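Nitroreductase (Desulfitobacterium hafniense, PDB 3PXV) is an FMN-dependent nitroreductase that binds flavin mononucleotide as its cofactor, probably to carry electrons to its substrates. Local coordinates at the interface of chains A and B. Residues are numbered along the deposited sequence; one frame, centred on the assembly and turned at random. Chains: chain A/B, Nitroreductase.

The interface of chains A and B. Residues chain A 2, 4, 7; chain B 31, 123, 126-127.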
loop_
_atom_site.group_PDB
_atom_site.type_symbol
_atom_site.label_atom_id
_atom_site.label_comp_id
_atom_site.label_asym_id
_atom_site.label_seq_id
_atom_site.Cartn_x
_atom_site.Cartn_y
_atom_site.Cartn_z
HETATM N N MSE A 2 -8.160 11.988 18.744
HETATM C CA MSE A 2 -8.821 12.464 17.483
HETATM C C MSE A 2 -9.487 11.347 16.693
HETATM O O MSE A 2 -8.934 10.244 16.574
HETATM C CB MSE A 2 -7.826 13.148 16.551
HETATM C CG MSE A 2 -7.217 14.387 17.119
HETATM SE SE MSE A 2 -6.750 15.597 15.683
HETATM C CE MSE A 2 -8.575 16.003 15.071
ATOM N N ASN A 4 -12.390 10.682 13.150
ATOM C CA ASN A 4 -13.284 11.041 12.039
ATOM C C ASN A 4 -13.661 9.702 11.375
ATOM O O ASN A 4 -13.130 8.676 11.783
ATOM C CB ASN A 4 -12.635 12.055 11.066
ATOM C CG ASN A 4 -11.422 11.498 10.317
ATOM O OD1 ASN A 4 -11.386 10.329 9.941
ATOM N ND2 ASN A 4 -10.441 12.366 10.044
ATOM N N LEU A 7 -10.556 7.735 9.920
ATOM C CA LEU A 7 -9.714 7.164 10.931
ATOM C C LEU A 7 -10.397 5.951 11.571
ATOM O O LEU A 7 -9.703 4.997 11.906
ATOM C CB LEU A 7 -9.279 8.210 11.958
ATOM C CG LEU A 7 -8.374 9.348 11.467
ATOM C CD1 LEU A 7 -8.277 10.423 12.559
ATOM C CD2 LEU A 7 -7.010 8.840 11.033
ATOM N N ALA B 31 -2.291 11.093 15.528
ATOM C CA ALA B 31 -3.449 10.427 14.913
ATOM C C ALA B 31 -3.028 9.719 13.642
ATOM O O ALA B 31 -3.468 8.598 13.380
ATOM C CB ALA B 31 -4.556 11.426 14.600
ATOM N N ALA B 123 -5.041 8.965 6.010
ATOM C CA ALA B 123 -5.283 9.544 7.346
ATOM C C ALA B 123 -4.954 11.047 7.360
ATOM O O ALA B 123 -5.710 11.848 7.879
ATOM C CB ALA B 123 -4.512 8.786 8.429
ATOM N N SER B 126 -7.643 13.086 5.466
ATOM C CA SER B 126 -8.900 13.195 6.227
ATOM C C SER B 126 -8.786 14.244 7.308
ATOM O O SER B 126 -9.805 14.769 7.764
ATOM C CB SER B 126 -9.253 11.884 6.934
ATOM O OG SER B 126 -8.412 11.669 8.062
ATOM N N LEU B 127 -7.552 14.495 7.758
ATOM C CA LEU B 127 -7.280 15.490 8.820
ATOM C C LEU B 127 -6.927 16.865 8.291
ATOM O O LEU B 127 -6.577 17.745 9.055
ATOM C CB LEU B 127 -6.172 14.989 9.761
ATOM C CG LEU B 127 -6.573 13.788 10.619
ATOM C CD1 LEU B 127 -5.386 13.179 11.380
ATOM C CD2 LEU B 127 -7.657 14.233 11.569
#
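A:Asn4 and A:Leu7 of one nitroreductase-family subunit meet B:Ala123 and B:Ser126 in the last turn of helix 106-126 of its twin, and B:Leu127 just past it, a patch of the two-fold dimer interface that recurs with the chains exchanged. Members of this FMN-dependent family are typically intertwined homodimers, and here the N-terminal segment of chain A reaches onto chain B. The side-chain amide of A:Asn4 carries the polar link: ND2 donates to the hydroxyl OG of B:Ser126 at 2.9 Å, nearly straight (163° at H) and close to the amide plane. That hydroxyl passes its own hydrogen back to the carbonyl O of B:Ala123, one turn earlier in the helix, 2.7 Å from OG, which probably fixes its rotation and leaves the oxygen turned to accept from the amide. On the other branch, OD1 of A:Asn4 accepts from the backbone N of A:Leu7 at 2.7 Å, capping the start of helix 5-12. CG of A:Asn4 lies between the backbone N and carbonyl carbon (chi1 65°), a turn that lets OD1 fold back on its own helix while ND2 faces chain B. With an alanine here, the backbone N-H of A:Leu7 is likely to lose its helix cap, and the B:Ser126 hydroxyl its donor from chain A. Packing is tightest beside this chain of bonds, where methyl CD2 of A:Leu7 presses on CB of B:Ala123 at 3.6 Å. The other methyl, CD1, meets CD2 of B:Leu127 at 4.0 Å, the two leucine side chains crossing at about a right angle. The same B:Leu127 methyl lies 3.7 Å from ND2 of A:Asn4, off the amide's nitrogen end and tilted from its plane. Toward the chain start the contact loosens: selenomethionine A:Met2 is poorly ordered, and its CE, bent at chi3 (67°) to 4.0 Å from CD2 of B:Leu127, and CB, 4.2 Å from CB of B:Ala31, are tentatively placed.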